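Local coordinates for large adhesion protein (Lap) involved in biofilm formation (Marinobacter hydrocarbonoclasticus, PDB 6XI3) that probably extends the adhesive tip of a bacterial RTX adhesin away from the cell as a calcium-stiffened chain of Ig-like beta-sandwich repeats, at residues D121-V131 with N142-V150; T243-S251 with A298-V306. One frame throughout, in Å; residues are numbered along the deposited sequence.

Contact 1: D121-V131 with N142-V150; sequences DATAGDLTVSV and NLSGTTTDV. With CA (calcium ion), chain E.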
# COMPACT_ATOMS: atom_id res chain seq x y z
N ASP A 121 -44.53 -4.16 -12.05
CA ASP A 121 -43.21 -4.68 -11.62
C ASP A 121 -43.05 -6.09 -12.18
O ASP A 121 -43.19 -7.05 -11.42
CB ASP A 121 -43.02 -4.58 -10.12
CG ASP A 121 -41.58 -4.90 -9.67
OD1 ASP A 121 -40.66 -5.01 -10.53
OD2 ASP A 121 -41.40 -4.99 -8.49
N ALA A 122 -42.91 -6.16 -13.49
CA ALA A 122 -42.76 -7.37 -14.29
C ALA A 122 -41.28 -7.71 -14.41
O ALA A 122 -41.03 -8.82 -14.81
CB ALA A 122 -43.37 -7.18 -15.66
N THR A 123 -40.36 -6.77 -14.15
CA THR A 123 -38.89 -7.01 -14.35
C THR A 123 -38.11 -6.71 -13.05
O THR A 123 -38.27 -5.61 -12.49
CB THR A 123 -38.37 -6.21 -15.55
OG1 THR A 123 -39.20 -6.48 -16.68
CG2 THR A 123 -36.95 -6.55 -15.93
N ALA A 124 -37.32 -7.68 -12.58
CA ALA A 124 -36.44 -7.51 -11.40
C ALA A 124 -35.32 -6.54 -11.77
O ALA A 124 -34.72 -6.72 -12.83
CB ALA A 124 -35.87 -8.85 -10.93
N GLY A 125 -35.11 -5.50 -10.97
CA GLY A 125 -34.01 -4.54 -11.18
C GLY A 125 -32.68 -5.20 -10.82
O GLY A 125 -32.66 -6.00 -9.85
N ASP A 126 -31.64 -4.92 -11.60
CA ASP A 126 -30.29 -5.51 -11.35
C ASP A 126 -29.25 -4.57 -11.94
O ASP A 126 -29.57 -3.79 -12.86
CB ASP A 126 -30.21 -6.92 -11.94
CG ASP A 126 -29.13 -7.82 -11.33
OD1 ASP A 126 -28.76 -7.58 -10.18
OD2 ASP A 126 -28.67 -8.73 -12.03
N LEU A 127 -28.02 -4.63 -11.43
CA LEU A 127 -26.89 -3.89 -12.03
C LEU A 127 -25.65 -4.77 -11.89
O LEU A 127 -25.56 -5.44 -10.88
CB LEU A 127 -26.73 -2.54 -11.32
CG LEU A 127 -25.59 -1.65 -11.85
CD1 LEU A 127 -25.94 -0.17 -11.71
CD2 LEU A 127 -24.28 -1.94 -11.11
N THR A 128 -24.79 -4.75 -12.91
CA THR A 128 -23.44 -5.35 -12.87
C THR A 128 -22.44 -4.23 -13.15
O THR A 128 -22.81 -3.25 -13.87
CB THR A 128 -23.28 -6.53 -13.85
OG1 THR A 128 -23.27 -6.00 -15.18
CG2 THR A 128 -24.35 -7.59 -13.69
N VAL A 129 -21.26 -4.33 -12.57
CA VAL A 129 -20.11 -3.49 -12.98
C VAL A 129 -18.87 -4.38 -13.11
O VAL A 129 -18.75 -5.34 -12.35
CB VAL A 129 -19.84 -2.34 -12.01
CG1 VAL A 129 -19.34 -2.84 -10.66
CG2 VAL A 129 -18.87 -1.36 -12.65
N SER A 130 -18.01 -4.09 -14.07
CA SER A 130 -16.80 -4.91 -14.28
C SER A 130 -15.66 -4.02 -14.74
O SER A 130 -15.88 -3.08 -15.55
CB SER A 130 -17.10 -6.07 -15.19
OG SER A 130 -16.73 -5.79 -16.52
N VAL A 131 -14.48 -4.26 -14.18
CA VAL A 131 -13.25 -3.54 -14.58
C VAL A 131 -12.74 -4.17 -15.87
O VAL A 131 -12.47 -5.35 -15.88
CB VAL A 131 -12.19 -3.56 -13.48
CG1 VAL A 131 -10.90 -2.93 -13.99
CG2 VAL A 131 -12.70 -2.83 -12.26
N ASN A 142 -10.76 1.58 -17.35
CA ASN A 142 -11.94 1.34 -18.22
C ASN A 142 -12.90 0.45 -17.44
O ASN A 142 -12.45 -0.60 -16.90
CB ASN A 142 -11.53 0.70 -19.55
CG ASN A 142 -10.58 1.56 -20.36
OD1 ASN A 142 -10.36 2.74 -20.04
ND2 ASN A 142 -10.02 0.99 -21.41
N LEU A 143 -14.16 0.87 -17.36
CA LEU A 143 -15.26 0.20 -16.61
C LEU A 143 -16.37 -0.03 -17.62
O LEU A 143 -16.57 0.82 -18.49
CB LEU A 143 -15.84 1.12 -15.53
CG LEU A 143 -14.91 1.59 -14.43
CD1 LEU A 143 -15.59 2.61 -13.54
CD2 LEU A 143 -14.42 0.42 -13.58
N SER A 144 -17.17 -1.06 -17.41
CA SER A 144 -18.41 -1.24 -18.19
C SER A 144 -19.38 -1.97 -17.29
O SER A 144 -18.95 -2.43 -16.23
CB SER A 144 -18.15 -1.95 -19.49
OG SER A 144 -17.95 -3.33 -19.26
N GLY A 145 -20.65 -2.02 -17.67
CA GLY A 145 -21.64 -2.78 -16.92
C GLY A 145 -22.94 -2.90 -17.67
O GLY A 145 -23.04 -2.42 -18.80
N THR A 146 -23.89 -3.52 -16.99
CA THR A 146 -25.22 -3.89 -17.53
C THR A 146 -26.20 -3.43 -16.47
O THR A 146 -25.79 -3.35 -15.30
CB THR A 146 -25.37 -5.40 -17.78
OG1 THR A 146 -25.26 -6.06 -16.52
CG2 THR A 146 -24.34 -5.94 -18.74
N THR A 147 -27.44 -3.19 -16.87
CA THR A 147 -28.53 -3.00 -15.90
C THR A 147 -29.75 -3.76 -16.40
O THR A 147 -29.82 -4.03 -17.59
CB THR A 147 -28.84 -1.50 -15.71
OG1 THR A 147 -29.34 -0.97 -16.93
CG2 THR A 147 -27.63 -0.74 -15.24
N THR A 148 -30.70 -3.98 -15.50
CA THR A 148 -32.03 -4.52 -15.79
C THR A 148 -33.05 -3.63 -15.08
O THR A 148 -32.84 -3.32 -13.90
CB THR A 148 -32.12 -5.98 -15.31
OG1 THR A 148 -31.07 -6.70 -15.94
CG2 THR A 148 -33.44 -6.64 -15.64
N ASP A 149 -34.11 -3.23 -15.78
CA ASP A 149 -35.18 -2.35 -15.24
C ASP A 149 -34.64 -0.99 -14.76
O ASP A 149 -35.23 -0.40 -13.87
CB ASP A 149 -35.94 -3.00 -14.08
CG ASP A 149 -37.34 -2.40 -13.97
OD1 ASP A 149 -37.77 -1.85 -14.98
OD2 ASP A 149 -37.93 -2.42 -12.86
N VAL A 150 -33.56 -0.50 -15.35
CA VAL A 150 -33.09 0.90 -15.15
C VAL A 150 -33.32 1.67 -16.45
O VAL A 150 -32.90 1.16 -17.49
CB VAL A 150 -31.60 0.94 -14.75
CG1 VAL A 150 -31.10 2.38 -14.60
CG2 VAL A 150 -31.37 0.13 -13.50
CA CA E . -39.19 -3.71 -11.68
O HOH W 1 -37.70 -3.78 -9.81
O HOH W 2 -15.62 -4.08 -18.96
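The carboxylates of Asp121 and Asp149 converge on one calcium ion, each binding through a single oxygen, and the metal separates Asp121 OD1 from Asp149 OD2 by 4.4 Å. Between them comes the main-chain Thr123 O, 2.3 Å from the calcium. The CG of Asp149 stands trans to its backbone N (chi1 -155°), which carries OD2 to the metal, while OD1 is held by a salt bridge from Arg204. A water, Asp95 and Asn205 complete the site; the same water receives a weak bond from Gly125 N. Beside the metal the methyls of Thr123 and Thr148 meet with their side chains at about a right angle, CG2 to CG2 3.5 Å, and Thr148 CG2 also rests 3.1 Å from Ala124 O.

Beyond Gly125 the chains run antiparallel. Asp126 and Thr148 exchange two backbone bonds, as do Ser130 and Ser144, where Ser130 N to Ser144 O measures 2.9 Å. A water bridges the two serine hydroxyls. On the other side of the sheet, facing the sandwich interior, Leu127 CD1 packs against Thr147 CG2 at 4.0 Å, and farther along Val131 CG2 lies 3.9 Å from Leu143 CD2. The Thr147 hydroxyl bonds to Gly178 O. Leu127 and Val129 continue onto Tyr180 and onto Ala199 of the facing sheet. This is the opening beta hairpin of an Ig-like beta-sandwich repeat, its entry end tied to the preceding repeat by an interdomain calcium site.

Contact 2: T243-S251 with A298-V306; sequences TTTDVALNS and AQDRNGNAV. With CA (calcium ion), chain D.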
# COMPACT_ATOMS: atom_id res chain seq x y z
N THR A 243 14.12 8.01 2.90
CA THR A 243 12.97 8.35 2.04
C THR A 243 12.33 7.04 1.60
O THR A 243 13.02 6.00 1.62
CB THR A 243 13.37 9.18 0.80
OG1 THR A 243 14.15 8.34 -0.04
CG2 THR A 243 14.16 10.42 1.14
N THR A 244 11.07 7.11 1.19
CA THR A 244 10.40 5.96 0.56
C THR A 244 9.54 6.47 -0.59
O THR A 244 9.13 7.62 -0.56
CB THR A 244 9.58 5.16 1.58
OG1 THR A 244 8.55 5.99 2.12
CG2 THR A 244 10.44 4.57 2.67
N THR A 245 9.25 5.58 -1.52
CA THR A 245 8.19 5.76 -2.54
C THR A 245 7.22 4.58 -2.43
O THR A 245 7.67 3.40 -2.29
CB THR A 245 8.85 5.92 -3.93
OG1 THR A 245 9.91 6.86 -3.79
CG2 THR A 245 7.89 6.41 -5.00
N ASP A 246 5.93 4.86 -2.53
CA ASP A 246 4.85 3.85 -2.51
C ASP A 246 4.87 3.07 -1.18
O ASP A 246 4.46 1.89 -1.17
CB ASP A 246 4.92 2.88 -3.69
CG ASP A 246 3.55 2.25 -3.93
OD1 ASP A 246 2.55 2.92 -3.59
OD2 ASP A 246 3.49 1.06 -4.36
N VAL A 247 5.29 3.71 -0.09
CA VAL A 247 5.17 3.10 1.26
C VAL A 247 4.13 3.88 2.06
O VAL A 247 4.28 5.13 2.20
CB VAL A 247 6.53 3.01 1.95
CG1 VAL A 247 6.42 2.54 3.39
CG2 VAL A 247 7.46 2.10 1.17
N ALA A 248 3.13 3.16 2.56
CA ALA A 248 1.94 3.75 3.23
C ALA A 248 2.37 4.44 4.52
O ALA A 248 3.33 3.99 5.17
CB ALA A 248 0.87 2.70 3.49
N LEU A 249 1.61 5.49 4.87
CA LEU A 249 1.71 6.27 6.12
C LEU A 249 1.75 5.28 7.28
O LEU A 249 0.94 4.34 7.25
CB LEU A 249 0.49 7.18 6.19
CG LEU A 249 0.34 8.01 7.45
CD1 LEU A 249 1.47 9.02 7.52
CD2 LEU A 249 -1.02 8.71 7.50
N ASN A 250 2.67 5.49 8.23
CA ASN A 250 2.80 4.70 9.49
C ASN A 250 3.36 3.30 9.24
O ASN A 250 3.46 2.55 10.23
CB ASN A 250 1.47 4.59 10.23
CG ASN A 250 1.00 5.95 10.68
OD1 ASN A 250 1.80 6.88 10.80
ND2 ASN A 250 -0.29 6.10 10.92
N SER A 251 3.75 2.95 8.01
CA SER A 251 4.44 1.66 7.77
C SER A 251 5.71 1.61 8.62
O SER A 251 6.37 2.64 8.81
CB SER A 251 4.77 1.42 6.32
OG SER A 251 3.61 1.52 5.55
N ALA A 298 11.29 -1.88 4.41
CA ALA A 298 9.86 -1.62 4.62
C ALA A 298 9.09 -2.45 3.60
O ALA A 298 9.74 -3.15 2.80
CB ALA A 298 9.58 -0.15 4.47
N GLN A 299 7.78 -2.34 3.63
CA GLN A 299 6.90 -3.06 2.70
C GLN A 299 6.11 -2.00 1.90
O GLN A 299 5.49 -1.12 2.54
CB GLN A 299 5.96 -4.01 3.45
CG GLN A 299 5.03 -4.69 2.47
CD GLN A 299 4.33 -5.93 2.94
OE1 GLN A 299 3.13 -5.90 3.20
NE2 GLN A 299 5.06 -7.03 2.98
N ASP A 300 6.16 -2.06 0.57
CA ASP A 300 5.44 -1.08 -0.28
C ASP A 300 3.96 -1.48 -0.34
O ASP A 300 3.60 -2.47 0.22
CB ASP A 300 6.11 -0.92 -1.65
CG ASP A 300 5.91 -2.02 -2.68
OD1 ASP A 300 5.05 -2.91 -2.49
OD2 ASP A 300 6.65 -1.98 -3.68
N ARG A 301 3.15 -0.68 -1.00
CA ARG A 301 1.69 -0.89 -1.02
C ARG A 301 1.29 -2.15 -1.79
O ARG A 301 0.14 -2.58 -1.62
CB ARG A 301 1.06 0.36 -1.63
CG ARG A 301 1.07 1.55 -0.71
CD ARG A 301 0.03 2.59 -1.14
NE ARG A 301 -0.01 3.75 -0.26
CZ ARG A 301 0.75 4.83 -0.37
NH1 ARG A 301 1.63 4.94 -1.35
NH2 ARG A 301 0.59 5.84 0.46
N ASN A 302 2.15 -2.67 -2.67
CA ASN A 302 1.82 -3.89 -3.45
C ASN A 302 2.48 -5.11 -2.80
O ASN A 302 2.60 -6.12 -3.50
CB ASN A 302 2.21 -3.70 -4.91
CG ASN A 302 1.41 -2.60 -5.57
OD1 ASN A 302 1.92 -1.50 -5.73
ND2 ASN A 302 0.15 -2.88 -5.91
N GLY A 303 2.92 -5.01 -1.54
CA GLY A 303 3.41 -6.16 -0.76
C GLY A 303 4.88 -6.47 -1.02
O GLY A 303 5.29 -7.55 -0.67
N ASN A 304 5.66 -5.57 -1.64
CA ASN A 304 7.10 -5.83 -1.90
C ASN A 304 7.95 -5.28 -0.75
O ASN A 304 7.71 -4.14 -0.32
CB ASN A 304 7.58 -5.20 -3.20
CG ASN A 304 6.75 -5.65 -4.39
OD1 ASN A 304 6.73 -6.83 -4.71
ND2 ASN A 304 6.05 -4.71 -5.02
N ALA A 305 8.97 -6.03 -0.32
CA ALA A 305 10.04 -5.49 0.55
C ALA A 305 10.88 -4.53 -0.27
O ALA A 305 11.30 -4.89 -1.36
CB ALA A 305 10.87 -6.61 1.13
N VAL A 306 11.09 -3.31 0.22
CA VAL A 306 12.01 -2.33 -0.40
C VAL A 306 13.10 -2.04 0.64
O VAL A 306 12.76 -1.89 1.83
CB VAL A 306 11.29 -1.07 -0.83
CG1 VAL A 306 10.45 -1.36 -2.07
CG2 VAL A 306 10.44 -0.50 0.31
CA CA D . 3.36 0.06 -6.39
O HOH W 3 3.22 0.32 2.15
O HOH W 4 -0.92 5.66 2.88
O HOH W 5 5.28 -1.27 -5.98
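Asp246, with positive phi, turns the chain out of strand 243-245 so that Arg301 N lies nearly in line with the Asp246 C=O, 2.9 Å from its O, though the N-H itself points off that line, and Val247 CA comes within 4.5 Å of Asp300 CA at the type I turn Asp300-Gly303. Arg301, extended from CG to NE, passes at a slant across Asp246 and brings its guanidinium edge to the carboxylate. In this salt bridge NH1 reaches Asp246 OD1 at 3.2 Å and 162°, the oxygen lying in the guanidinium plane but being met on its anti side; the two planes are 43° apart. The peptide joining Val247 to Ala248 spreads over one guanidinium face, with Ala248 N about 4.1 Å above the plane. A water at the edge links NH2 to Leu249 N. The other oxygen, Asp246 OD2, binds calcium together with Asn302 OD1 (2.2 Å), so the arginine may help balance the charge gathered at the metal.

Asp300 is a second-shell residue. With CG between its backbone N and carbonyl carbon (chi1 76°), OD1 accepts Asn302 N and Asn304 N from opposite faces of the carboxylate, the first closing an Asx turn. OD2 takes Asn304 ND2 on its syn lone pair and a bond from the calcium-bound water. Val247 CG2 packs on Val306 CG2 at 4.0 Å, while Val247 CG1 faces Ala298. A separate water spans Ala248 N and Gln299 O. Asn302 ND2 is tied to Phe217 O of the previous repeat. With Asp192, Asp218 and Thr220 supplying the remaining protein ligands, the two loops supply the downstream repeat's side of a calcium-bound junction between Ig-like domains.

Both contacts belong to consecutive Ig-like repeats and sit at equivalent calcium junctions 97 residues apart, so that Asp149 of contact 1 corresponds to Asp246 of contact 2. Their centres are about 37 Å apart, their nearest atoms about 14 Å, and the two calcium ions 43.0 Å, with the repeat begun by contact 1 between the ions. Contact 1 adds the linker ligands Asp121 and Thr123, whereas contact 2 adds Asn302 from the Asp300-Gly303 turn; together they sample both sides of such a junction. Arg204 plays toward Asp149 the part Arg301 plays toward Asp246. The Val306 side chain of contact 2 also lies about 4 Å from bound EDTA. Repeated along the chain, these sites probably keep the adhesin extended.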